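Local coordinates for protein F420-dependent methylenetetrahydromethanopterin dehydrogenase (Methanopyrus kandleri, PDB 1QV9) that catalyses the reversible reduction of methenyl-tetrahydromethanopterin to methylene-tetrahydromethanopterin with coenzyme F420 in methanogenesis from carbon dioxide, at residues Ile165-Glu170 with Glu175-Lys180; Val156-Phe161 with Thr264-Asp269; Asp107-Glu110 with Gly115-Leu118; Phe8-Asn13 with Met19-Leu24; Cys48-Val53 with Arg84-Asp89. All blocks are in the same frame, centred on the assembly; numbering follows the deposited sequence. Where two conformers were deposited one is given.

Contact 1: residues Ile165-Glu170 with Glu175-Lys180; sequences IEKAKE and ENDLPK
Lys167 and Asp177 are joined by a salt bridge in which NZ of the lysine stands 2.8 Å from OD2 of the aspartate. The ammonium group meets that oxygen from above the carboxylate plane, 56° out of it. Its methylenes follow it across the flat group, CD of Lys167 lying 3.5 Å from CG of Asp177, and the two side chains cross at a slant. Lys167 has CG anti to the carbonyl carbon (chi1 -61°) and is fully extended beyond it, which carries the amine clear of the helix and over to the next segment. A water adds a second route: it accepts a bond from Lys167 NZ at 3.1 Å and donates one to the backbone O of Asp177 at 2.7 Å. The lysine therefore holds the side chain of Asp177 directly and its main chain through the water.

Further groups position this pair. Glu163, one turn earlier on the helix, makes a second salt bridge to Lys167 NZ, while the other aspartate oxygen, OD1, accepts from the backbone N of Ser174. A bound magnesium ion lies about 4 Å from the Asp177 side chain and may add to the local electrostatics.

On another side of the helix, Lys169 NZ pairs with Glu166 OE2 at 2.8 Å, on the syn side of the carboxylate, and also with Asp32. The contact spans the surface turn between helix 153-169 and strand 180-183. Beneath it, Ile165 and Ala168 rest on Ala4 of strand 4-10, and Leu178 and Pro179 pack on Val95 of strand 94-99.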
# COMPACT_ATOMS: atom_id res chain seq x y z
N ILE A 165 19.62 -5.18 36.14
CA ILE A 165 19.37 -4.04 37.02
C ILE A 165 18.84 -4.54 38.36
O ILE A 165 19.22 -3.99 39.40
CB ILE A 165 18.39 -3.04 36.39
CG1 ILE A 165 19.15 -2.25 35.30
CG2 ILE A 165 17.81 -2.08 37.45
CD1 ILE A 165 18.25 -1.53 34.36
N GLU A 166 17.99 -5.57 38.36
CA GLU A 166 17.50 -6.05 39.65
C GLU A 166 18.65 -6.60 40.49
O GLU A 166 18.70 -6.37 41.71
CB GLU A 166 16.38 -7.06 39.45
CG GLU A 166 15.07 -6.37 39.05
CD GLU A 166 14.69 -5.23 40.00
OE1 GLU A 166 14.44 -5.50 41.20
OE2 GLU A 166 14.64 -4.05 39.55
N LYS A 167 19.58 -7.31 39.85
CA LYS A 167 20.76 -7.84 40.56
C LYS A 167 21.74 -6.73 41.00
O LYS A 167 22.41 -6.83 42.04
CB LYS A 167 21.49 -8.82 39.66
CG LYS A 167 20.60 -9.97 39.30
CD LYS A 167 21.30 -10.98 38.43
CE LYS A 167 20.35 -12.15 38.15
NZ LYS A 167 20.89 -13.12 37.16
N ALA A 168 21.86 -5.70 40.17
CA ALA A 168 22.74 -4.57 40.48
C ALA A 168 22.28 -3.92 41.79
O ALA A 168 23.12 -3.46 42.59
CB ALA A 168 22.67 -3.55 39.34
N LYS A 169 20.97 -3.89 42.01
CA LYS A 169 20.42 -3.26 43.21
C LYS A 169 20.86 -3.95 44.48
O LYS A 169 20.94 -3.32 45.54
CB LYS A 169 18.90 -3.24 43.15
CG LYS A 169 18.38 -2.23 42.16
CD LYS A 169 16.89 -2.34 42.12
CE LYS A 169 16.31 -1.54 40.99
NZ LYS A 169 14.83 -1.69 41.03
N GLU A 170 21.15 -5.23 44.37
CA GLU A 170 21.61 -6.03 45.50
C GLU A 170 23.14 -6.20 45.47
O GLU A 170 23.69 -6.92 46.30
CB GLU A 170 20.96 -7.42 45.45
CG GLU A 170 19.46 -7.41 45.23
CD GLU A 170 18.74 -6.52 46.22
OE1 GLU A 170 19.05 -6.61 47.43
OE2 GLU A 170 17.86 -5.73 45.81
N GLU A 175 29.76 -13.01 37.24
CA GLU A 175 30.00 -13.25 35.83
C GLU A 175 28.93 -14.17 35.26
O GLU A 175 28.53 -14.02 34.11
CB GLU A 175 31.39 -13.85 35.60
CG GLU A 175 32.50 -12.85 35.97
CD GLU A 175 33.91 -13.35 35.78
OE1 GLU A 175 34.81 -12.63 36.26
OE2 GLU A 175 34.17 -14.43 35.18
N ASN A 176 28.46 -15.13 36.06
CA ASN A 176 27.41 -16.02 35.59
C ASN A 176 26.04 -15.36 35.41
O ASN A 176 25.14 -15.93 34.80
CB ASN A 176 27.30 -17.23 36.52
CG ASN A 176 28.42 -18.20 36.30
OD1 ASN A 176 29.02 -18.26 35.22
ND2 ASN A 176 28.71 -19.00 37.32
N ASP A 177 25.89 -14.15 35.95
CA ASP A 177 24.65 -13.41 35.79
C ASP A 177 24.68 -12.61 34.50
O ASP A 177 23.62 -12.14 34.07
CB ASP A 177 24.46 -12.41 36.93
CG ASP A 177 24.15 -13.08 38.25
OD1 ASP A 177 24.67 -12.61 39.28
OD2 ASP A 177 23.35 -14.05 38.25
N LEU A 178 25.85 -12.46 33.90
CA LEU A 178 25.93 -11.64 32.69
C LEU A 178 25.35 -12.38 31.51
O LEU A 178 25.55 -13.59 31.35
CB LEU A 178 27.37 -11.23 32.42
CG LEU A 178 27.97 -10.38 33.55
CD1 LEU A 178 29.44 -10.20 33.25
CD2 LEU A 178 27.25 -9.04 33.69
N PRO A 179 24.60 -11.68 30.66
CA PRO A 179 24.00 -12.38 29.52
C PRO A 179 24.98 -12.94 28.52
O PRO A 179 26.09 -12.46 28.39
CB PRO A 179 23.08 -11.31 28.89
CG PRO A 179 23.80 -10.03 29.23
CD PRO A 179 24.22 -10.25 30.69
N LYS A 180 24.55 -14.01 27.84
CA LYS A 180 25.29 -14.64 26.76
C LYS A 180 24.15 -14.93 25.76
O LYS A 180 23.63 -16.04 25.68
CB LYS A 180 25.98 -15.93 27.22
CG LYS A 180 27.11 -15.64 28.17
CD LYS A 180 27.94 -16.89 28.43
CE LYS A 180 27.17 -17.90 29.25
NZ LYS A 180 28.06 -19.07 29.63
O HOH W 1 21.24 -11.19 34.75

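Contact 2: residues Val156-Phe161 with Thr264-Asp269; sequences VVQEAF and TPHAPD
The long tail that follows helix 227-257 returns to helix 153-169 at the border with the second subunit, where Gln158 of the helix meets Thr264 and His266 of the tail. One hydrogen bond joins the segments: NE2 of Gln158 donates to the backbone O of Thr264 over 3.2 Å, with an N-H...O angle of 166°. The acceptor lies close to the amide plane, and the donor sits nearly along the line of the C=O bond. Gln158 reaches it with CG anti to its own backbone N (chi1 177°) and an extended chain. The same NE2 is 3.3 Å from CE1 of His266, with amide and imidazole planes 57° apart, and has a weak bond to Asp162.

Both tail side chains have firm partners of their own. Thr264 OG1 is bonded to Arg155, and the imidazole is held at both nitrogens, ND1 by Glu26 and NE2 by Asp162, which fixes the rotation of the ring beside the amide. A leucine in place of Gln158 would probably leave the carbonyl of Thr264 without its donor and the imidazole without the amide beside it, so that the tail is held less firmly on the helix.

From the second subunit, Asp133 binds the backbone N of Thr264, Arg129 binds the O of His266, and Pro134 packs on both Gln158 and His266. The other side of the helix faces the parallel sheet: Phe161 touches strands 67-71 and 115-119, and Val156 and Ala160 touch strand 180-183.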
# COMPACT_ATOMS: atom_id res chain seq x y z
N VAL A 156 13.54 -8.17 24.01
CA VAL A 156 14.48 -9.16 24.54
C VAL A 156 15.63 -8.42 25.25
O VAL A 156 16.12 -8.82 26.32
CB VAL A 156 15.09 -10.01 23.40
CG1 VAL A 156 16.08 -11.00 23.96
CG2 VAL A 156 13.97 -10.76 22.65
N VAL A 157 16.12 -7.35 24.62
CA VAL A 157 17.21 -6.56 25.20
C VAL A 157 16.76 -5.89 26.48
O VAL A 157 17.51 -5.89 27.46
CB VAL A 157 17.72 -5.50 24.14
CG1 VAL A 157 18.84 -4.64 24.70
CG2 VAL A 157 18.21 -6.23 22.91
N GLN A 158 15.55 -5.32 26.47
CA GLN A 158 14.98 -4.66 27.64
C GLN A 158 14.94 -5.68 28.78
O GLN A 158 15.39 -5.37 29.89
CB GLN A 158 13.55 -4.18 27.35
CG GLN A 158 12.83 -3.54 28.55
CD GLN A 158 11.30 -3.47 28.45
OE1 GLN A 158 10.71 -3.64 27.38
NE2 GLN A 158 10.65 -3.18 29.59
N GLU A 159 14.45 -6.88 28.50
CA GLU A 159 14.34 -7.88 29.58
C GLU A 159 15.68 -8.26 30.16
O GLU A 159 15.84 -8.38 31.39
CB GLU A 159 13.64 -9.14 29.09
CG GLU A 159 12.17 -9.00 28.85
CD GLU A 159 11.56 -10.33 28.39
OE1 GLU A 159 12.32 -11.31 28.19
OE2 GLU A 159 10.33 -10.37 28.22
N ALA A 160 16.66 -8.48 29.29
CA ALA A 160 17.97 -8.86 29.77
C ALA A 160 18.57 -7.80 30.69
O ALA A 160 19.18 -8.12 31.73
CB ALA A 160 18.92 -9.12 28.60
N PHE A 161 18.44 -6.53 30.32
CA PHE A 161 18.98 -5.48 31.17
C PHE A 161 18.16 -5.24 32.40
O PHE A 161 18.72 -4.91 33.44
CB PHE A 161 19.17 -4.17 30.35
CG PHE A 161 20.44 -4.15 29.57
CD1 PHE A 161 20.42 -4.16 28.19
CD2 PHE A 161 21.67 -4.21 30.23
CE1 PHE A 161 21.61 -4.24 27.45
CE2 PHE A 161 22.85 -4.29 29.51
CZ PHE A 161 22.82 -4.31 28.11
N THR A 264 4.92 -3.39 27.62
CA THR A 264 5.58 -3.72 28.88
C THR A 264 6.33 -2.51 29.42
O THR A 264 7.56 -2.46 29.41
CB THR A 264 6.56 -4.94 28.74
OG1 THR A 264 7.56 -4.68 27.71
CG2 THR A 264 5.78 -6.19 28.40
N PRO A 265 5.58 -1.49 29.89
CA PRO A 265 6.17 -0.27 30.43
C PRO A 265 6.71 -0.44 31.83
O PRO A 265 6.30 -1.36 32.56
CB PRO A 265 5.01 0.72 30.42
CG PRO A 265 3.84 -0.21 30.79
CD PRO A 265 4.11 -1.46 29.96
N HIS A 266 7.64 0.44 32.20
CA HIS A 266 8.19 0.44 33.55
C HIS A 266 7.35 1.31 34.48
O HIS A 266 6.86 2.36 34.09
CB HIS A 266 9.61 1.03 33.54
CG HIS A 266 10.61 0.17 32.84
ND1 HIS A 266 10.99 0.41 31.53
CD2 HIS A 266 11.28 -0.93 33.24
CE1 HIS A 266 11.87 -0.50 31.16
NE2 HIS A 266 12.06 -1.33 32.18
N ALA A 267 7.17 0.84 35.72
CA ALA A 267 6.48 1.63 36.75
C ALA A 267 7.60 2.54 37.30
O ALA A 267 8.78 2.34 37.01
CB ALA A 267 5.97 0.71 37.88
N PRO A 268 7.25 3.55 38.12
CA PRO A 268 8.26 4.46 38.68
C PRO A 268 9.31 3.77 39.54
O PRO A 268 10.45 4.23 39.63
CB PRO A 268 7.41 5.45 39.48
CG PRO A 268 6.17 5.52 38.67
CD PRO A 268 5.89 4.07 38.36
N ASP A 269 8.92 2.67 40.18
CA ASP A 269 9.82 1.91 41.02
C ASP A 269 10.63 0.89 40.22
O ASP A 269 11.40 0.11 40.76
CB ASP A 269 9.03 1.25 42.18
CG ASP A 269 8.26 -0.00 41.76
OD1 ASP A 269 8.09 -0.26 40.56
OD2 ASP A 269 7.81 -0.74 42.67

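Contact 3: residues Asp107-Glu110 with Gly115-Leu118; sequences DEME and GYIL
OE2 of Glu110 is gripped twice: the phenol of Tyr116 donates to it, OH to OE2 at 2.6 Å, and Lys106 adds a salt bridge from the same helix. The phenol approaches through the anti lone pair of OE2, and carboxylate and ring are only 7° from coplanar. The acid is thus laid against the rim of the tyrosine, with CG of Glu110 in the ring plane, 3.8 Å from CE1 of Tyr116.

Tyr116 has CG between its backbone N and carbonyl carbon (chi1 53°), which turns the ring toward helix 106-111. There Met109, a selenomethionine deposited in two conformers, meets its root; in the conformer given, CE lies 3.8 Å from CG of Tyr116. SE stands 5.2 Å from the ring centroid, obliquely placed, as a Met-aromatic contact, and the same methyl approaches CD1 of Leu118 at 4.3 Å.

The contact folds the helix of the beta-alpha-beta unit 94-99, 106-111, 115-119 onto its outgoing strand, and Met109 also packs on Ile96 of the first strand. With a lysine and a phenol proton both directed at one oxygen, Glu110 is likely to stay ionised, and the bond to that oxygen holds the tyrosine's hydroxyl end while apolar atoms pack its root.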
# COMPACT_ATOMS: atom_id res chain seq x y z
N ASP A 107 34.07 -16.98 22.33
CA ASP A 107 34.88 -17.69 23.31
C ASP A 107 35.81 -16.73 24.05
O ASP A 107 35.98 -16.84 25.26
CB ASP A 107 35.69 -18.82 22.64
CG ASP A 107 34.82 -19.99 22.21
OD1 ASP A 107 33.76 -20.22 22.84
OD2 ASP A 107 35.21 -20.69 21.26
N GLU A 108 36.41 -15.78 23.32
CA GLU A 108 37.28 -14.78 23.93
C GLU A 108 36.51 -14.01 24.99
O GLU A 108 37.02 -13.77 26.07
CB GLU A 108 37.80 -13.77 22.91
CG GLU A 108 38.98 -14.20 22.09
CD GLU A 108 39.58 -13.06 21.25
OE1 GLU A 108 39.53 -11.87 21.69
OE2 GLU A 108 40.11 -13.36 20.16
N MSE A 109 35.29 -13.58 24.67
CA MSE A 109 34.55 -12.82 25.66
C MSE A 109 34.23 -13.60 26.90
O MSE A 109 34.30 -13.07 28.00
CB MSE A 109 33.25 -12.25 25.06
CG MSE A 109 33.51 -11.13 24.07
SE MSE A 109 31.91 -10.25 23.39
CE MSE A 109 31.25 -11.70 22.22
N GLU A 110 33.88 -14.88 26.73
CA GLU A 110 33.55 -15.68 27.91
C GLU A 110 34.80 -15.81 28.78
O GLU A 110 34.73 -15.72 29.99
CB GLU A 110 32.99 -17.04 27.50
CG GLU A 110 31.69 -16.88 26.70
CD GLU A 110 31.04 -18.18 26.27
OE1 GLU A 110 31.62 -19.26 26.55
OE2 GLU A 110 29.97 -18.13 25.64
N GLY A 115 29.83 -10.33 29.52
CA GLY A 115 28.55 -10.76 29.00
C GLY A 115 28.44 -10.22 27.57
O GLY A 115 29.26 -9.38 27.11
N TYR A 116 27.46 -10.72 26.82
CA TYR A 116 27.25 -10.21 25.45
C TYR A 116 25.84 -10.40 24.96
O TYR A 116 25.14 -11.30 25.39
CB TYR A 116 28.20 -10.87 24.42
CG TYR A 116 28.22 -12.39 24.38
CD1 TYR A 116 29.17 -13.09 25.10
CD2 TYR A 116 27.26 -13.11 23.68
CE1 TYR A 116 29.17 -14.49 25.13
CE2 TYR A 116 27.24 -14.52 23.71
CZ TYR A 116 28.21 -15.18 24.44
OH TYR A 116 28.22 -16.56 24.47
N ILE A 117 25.42 -9.51 24.07
CA ILE A 117 24.13 -9.67 23.41
C ILE A 117 24.51 -9.37 21.97
O ILE A 117 24.87 -8.23 21.63
CB ILE A 117 23.04 -8.68 23.87
CG1 ILE A 117 22.81 -8.89 25.37
CG2 ILE A 117 21.74 -8.95 23.08
CD1 ILE A 117 21.78 -7.91 26.01
N LEU A 118 24.48 -10.40 21.13
CA LEU A 118 24.82 -10.25 19.73
C LEU A 118 23.53 -10.29 18.92
O LEU A 118 22.81 -11.27 18.95
CB LEU A 118 25.77 -11.36 19.29
CG LEU A 118 27.09 -11.34 20.08
CD1 LEU A 118 27.99 -12.45 19.57
CD2 LEU A 118 27.80 -9.97 19.88

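Contact 4: residues Phe8-Asn13 with Met19-Leu24; sequences FIKCGN and MMDMLL
The ring of Phe8 is met by Asp21 over one face and by Met20 and Leu24 at its edge. CB of Asp21 sits 3.7 Å above the ring centroid, almost on the normal, in a CH-pi contact. At the ring edge, CE of Met20, a selenomethionine, reaches CD2 of Phe8 at 3.8 Å as the two side chains slide past each other in opposite directions. SE lies at the edge too, 5.3 Å from the centroid, which makes this a Met-aromatic contact. Further round, CD1 of Leu24 touches CZ of Phe8 at 3.8 Å, and Phe35 of strand 33-39 adds an edge-to-face ring pair. Replacing Phe8 by an alanine is likely to open a gap beneath CB of Asp21 and leave the methyl of Met20 and the tip of Leu24 without their common surface.

Lys10, two residues on along the strand, crosses Asp21 at about a right angle. Its NZ forms a salt bridge to OD1 of Asp21 at 2.7 Å, on the syn side of the carboxylate and 22° out of its plane. Asp21 can serve both neighbours because CG lies between backbone N and carbonyl carbon (chi1 52°), with CB over the ring and the carboxylate turned to the amine. On its way the lysine passes Met20, CG of Lys10 being 3.9 Å from CE of Met20.

OD2 of Asp21 is bonded to Ser41 of the second subunit, and Lys10 NZ also binds the O of Ser17. A buried carboxylate is thus probably stabilised as an ion by the lysine, while it couples strand 4-10 to the interface with the second subunit.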
# COMPACT_ATOMS: atom_id res chain seq x y z
N PHE A 8 27.06 3.55 29.78
CA PHE A 8 26.95 2.96 28.45
C PHE A 8 28.01 3.63 27.58
O PHE A 8 28.14 4.85 27.62
CB PHE A 8 25.57 3.23 27.84
CG PHE A 8 24.47 2.45 28.50
CD1 PHE A 8 23.87 2.91 29.68
CD2 PHE A 8 24.03 1.24 27.95
CE1 PHE A 8 22.83 2.18 30.30
CE2 PHE A 8 22.98 0.50 28.56
CZ PHE A 8 22.38 0.99 29.74
N ILE A 9 28.76 2.85 26.81
CA ILE A 9 29.80 3.42 25.93
C ILE A 9 29.37 3.12 24.51
O ILE A 9 29.08 1.97 24.18
CB ILE A 9 31.17 2.77 26.20
CG1 ILE A 9 31.51 2.84 27.69
CG2 ILE A 9 32.24 3.43 25.35
CD1 ILE A 9 32.74 1.96 28.06
N LYS A 10 29.34 4.15 23.65
CA LYS A 10 28.88 3.98 22.27
C LYS A 10 29.95 4.43 21.29
O LYS A 10 30.29 5.63 21.24
CB LYS A 10 27.58 4.80 22.02
CG LYS A 10 26.43 4.44 22.95
CD LYS A 10 25.12 5.16 22.59
CE LYS A 10 24.04 4.79 23.61
NZ LYS A 10 22.68 5.18 23.16
N CYS A 11 30.48 3.48 20.52
CA CYS A 11 31.49 3.76 19.49
C CYS A 11 31.04 3.08 18.21
O CYS A 11 30.85 1.84 18.19
CB CYS A 11 32.86 3.24 19.92
SG CYS A 11 33.51 4.00 21.43
N GLY A 12 30.90 3.84 17.13
CA GLY A 12 30.39 3.26 15.90
C GLY A 12 28.87 3.24 16.07
O GLY A 12 28.38 3.69 17.10
N ASN A 13 28.13 2.75 15.09
CA ASN A 13 26.68 2.74 15.32
C ASN A 13 26.02 1.44 14.90
O ASN A 13 26.29 0.90 13.83
CB ASN A 13 26.00 3.89 14.59
CG ASN A 13 24.52 4.04 14.99
OD1 ASN A 13 24.18 4.17 16.19
ND2 ASN A 13 23.64 3.99 13.99
N MSE A 19 19.60 2.67 20.75
CA MSE A 19 18.49 2.58 21.71
C MSE A 19 18.67 1.92 23.07
O MSE A 19 17.85 2.16 23.96
CB MSE A 19 17.30 1.87 21.04
CG MSE A 19 16.45 2.72 20.08
SE MSE A 19 15.17 3.70 21.07
CE MSE A 19 14.98 5.30 20.02
N MSE A 20 19.70 1.10 23.23
CA MSE A 20 19.88 0.31 24.46
C MSE A 20 19.57 0.96 25.78
O MSE A 20 18.79 0.39 26.55
CB MSE A 20 21.26 -0.36 24.50
CG MSE A 20 22.44 0.58 24.45
SE MSE A 20 24.08 -0.45 24.33
CE MSE A 20 25.29 1.00 24.37
N ASP A 21 20.11 2.15 26.03
CA ASP A 21 19.84 2.77 27.33
C ASP A 21 18.41 3.29 27.45
O ASP A 21 17.78 3.19 28.51
CB ASP A 21 20.84 3.90 27.62
CG ASP A 21 20.94 4.92 26.48
OD1 ASP A 21 21.27 4.51 25.35
OD2 ASP A 21 20.67 6.13 26.71
N MSE A 22 17.88 3.85 26.37
CA MSE A 22 16.55 4.41 26.45
C MSE A 22 15.44 3.38 26.61
O MSE A 22 14.36 3.70 27.12
CB MSE A 22 16.29 5.33 25.26
CG MSE A 22 17.26 6.48 25.33
SE MSE A 22 17.00 7.80 23.98
CE MSE A 22 17.80 6.91 22.51
N LEU A 23 15.69 2.15 26.18
CA LEU A 23 14.71 1.09 26.35
C LEU A 23 14.50 0.78 27.82
O LEU A 23 13.51 0.11 28.18
CB LEU A 23 15.18 -0.20 25.65
CG LEU A 23 15.29 -0.13 24.13
CD1 LEU A 23 16.07 -1.39 23.66
CD2 LEU A 23 13.92 -0.05 23.50
N LEU A 24 15.40 1.25 28.67
CA LEU A 24 15.29 0.96 30.12
C LEU A 24 14.54 2.06 30.93
O LEU A 24 14.21 1.85 32.10
CB LEU A 24 16.69 0.73 30.68
CG LEU A 24 17.52 -0.26 29.86
CD1 LEU A 24 18.91 -0.46 30.47
CD2 LEU A 24 16.75 -1.60 29.79

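Contact 5: residues Cys48-Val53 with Arg84-Asp89; sequences CVEAAV and REMLAD
Met86, a selenomethionine on helix 78-88, reaches across to Val53 and Glu50 of helix 46-63; it was deposited in two conformers, and the distances belong to the one given. Its CB already touches the other helix, 3.8 Å from CG1 of Val53. CG lies anti to the carbonyl carbon (chi1 -54°), aiming the chain at helix 46-63. SE then settles between residues one turn apart: it is 3.8 Å from CA of Glu50 and 3.9 Å from CB of Val53. The bend at the last torsion (chi3 65°) brings CE over the valine, 3.7 Å from CG1 of Val53, and close to the backbone O of Glu50 at 3.8 Å.

These helices flank strand 67-71 in the chain and cover one face of the parallel sheet, because strands 33-39, 67-71 and 94-99 step the same way across it. Their local axes run in nearly the same direction, 24° apart, and approach to 10.4 Å, a spacing bridged here by the selenium-bearing chain. Glu50 contributes mainly its aliphatic part, CG standing 4.0 Å from SE of Met86 and the two chains crossing at about a right angle; Lys82 touches it as well. Deeper in, Val53 also turns CG1 to CD2 of Leu87 at 4.2 Å and packs on Ala83. Leu87 continues down to Ile68 and Tyr70 of the strand beneath, and Val49 meets Tyr70 from the neighbouring helix.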
# COMPACT_ATOMS: atom_id res chain seq x y z
N CYS A 48 40.26 5.96 19.18
CA CYS A 48 39.00 6.54 19.63
C CYS A 48 38.35 5.66 20.69
O CYS A 48 37.86 6.18 21.70
CB CYS A 48 38.05 6.74 18.44
SG CYS A 48 38.60 8.16 17.39
N VAL A 49 38.35 4.35 20.48
CA VAL A 49 37.70 3.47 21.47
C VAL A 49 38.43 3.55 22.81
O VAL A 49 37.78 3.59 23.88
CB VAL A 49 37.58 2.02 20.97
CG1 VAL A 49 37.01 1.11 22.11
CG2 VAL A 49 36.61 1.98 19.76
N GLU A 50 39.76 3.58 22.78
CA GLU A 50 40.51 3.68 24.03
C GLU A 50 40.11 4.97 24.75
O GLU A 50 39.92 5.00 25.95
CB GLU A 50 42.02 3.63 23.77
CG GLU A 50 42.85 3.80 25.04
CD GLU A 50 44.33 3.49 24.86
OE1 GLU A 50 45.04 3.49 25.88
OE2 GLU A 50 44.77 3.24 23.72
N ALA A 51 39.97 6.07 23.99
CA ALA A 51 39.56 7.33 24.58
C ALA A 51 38.16 7.24 25.19
O ALA A 51 37.94 7.80 26.25
CB ALA A 51 39.59 8.46 23.51
N ALA A 52 37.24 6.56 24.51
CA ALA A 52 35.88 6.40 25.02
C ALA A 52 35.89 5.58 26.32
O ALA A 52 35.24 5.95 27.30
CB ALA A 52 35.02 5.69 23.99
N VAL A 53 36.61 4.47 26.32
CA VAL A 53 36.65 3.64 27.52
C VAL A 53 37.35 4.37 28.68
O VAL A 53 36.93 4.26 29.83
CB VAL A 53 37.30 2.27 27.20
CG1 VAL A 53 37.35 1.40 28.46
CG2 VAL A 53 36.49 1.55 26.14
N ARG A 84 37.18 -4.40 24.79
CA ARG A 84 37.01 -5.66 25.50
C ARG A 84 38.16 -5.90 26.44
O ARG A 84 37.95 -6.23 27.59
CB ARG A 84 36.83 -6.82 24.52
CG ARG A 84 35.47 -6.81 23.84
CD ARG A 84 35.21 -8.08 23.06
NE ARG A 84 36.06 -8.20 21.88
CZ ARG A 84 36.99 -9.14 21.73
NH1 ARG A 84 37.72 -9.17 20.62
NH2 ARG A 84 37.20 -10.03 22.70
N GLU A 85 39.39 -5.68 25.98
CA GLU A 85 40.55 -5.87 26.86
C GLU A 85 40.48 -4.96 28.09
O GLU A 85 40.68 -5.41 29.23
CB GLU A 85 41.82 -5.52 26.12
CG GLU A 85 42.21 -6.43 25.01
CD GLU A 85 43.58 -6.04 24.45
OE1 GLU A 85 44.53 -5.89 25.26
OE2 GLU A 85 43.69 -5.88 23.21
N MSE A 86 40.21 -3.69 27.86
CA MSE A 86 40.13 -2.73 28.95
C MSE A 86 39.03 -3.03 29.95
O MSE A 86 39.25 -2.94 31.15
CB MSE A 86 39.97 -1.31 28.37
CG MSE A 86 41.08 -0.97 27.36
SE MSE A 86 40.79 0.72 26.45
CE MSE A 86 40.94 1.94 27.99
N LEU A 87 37.84 -3.38 29.46
CA LEU A 87 36.74 -3.69 30.35
C LEU A 87 36.97 -5.00 31.10
O LEU A 87 36.61 -5.12 32.27
CB LEU A 87 35.41 -3.74 29.57
CG LEU A 87 35.03 -2.34 29.06
CD1 LEU A 87 33.83 -2.45 28.13
CD2 LEU A 87 34.73 -1.40 30.24
N ALA A 88 37.59 -5.95 30.41
CA ALA A 88 37.88 -7.25 31.02
C ALA A 88 38.89 -7.06 32.16
O ALA A 88 38.85 -7.79 33.15
CB ALA A 88 38.44 -8.20 29.98
N ASP A 89 39.77 -6.07 32.01
CA ASP A 89 40.82 -5.74 33.00
C ASP A 89 40.32 -4.92 34.17
O ASP A 89 41.06 -4.68 35.13
CB ASP A 89 41.91 -4.91 32.33
CG ASP A 89 43.22 -5.61 32.27
OD1 ASP A 89 43.41 -6.43 31.34
OD2 ASP A 89 44.06 -5.34 33.16

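Overall arrangement
Along the chain contact 4 comes first, then contacts 5 and 3, and contact 1 lies nested in the long loop closed by contact 2. All are arranged about one parallel sheet. Contacts 3 and 5 are joined by the Glu108-Arg84 salt bridge, their centres 15 Å apart, while contacts 4 and 5 meet where Ile9 and Cys11 pack on Ala52. Contacts 1 and 2 share helix 153-169, with centres 14 Å apart, and contact 2 meets contact 4 through Leu23 and Leu24. A probable backbone hydrogen bond between Pro179 and Tyr116 joins contacts 1 and 3 where strand 180-183 begins beside strand 115-119. Contacts 2 and 4 both reach the second subunit, so the sheet core is tied into the hexamer.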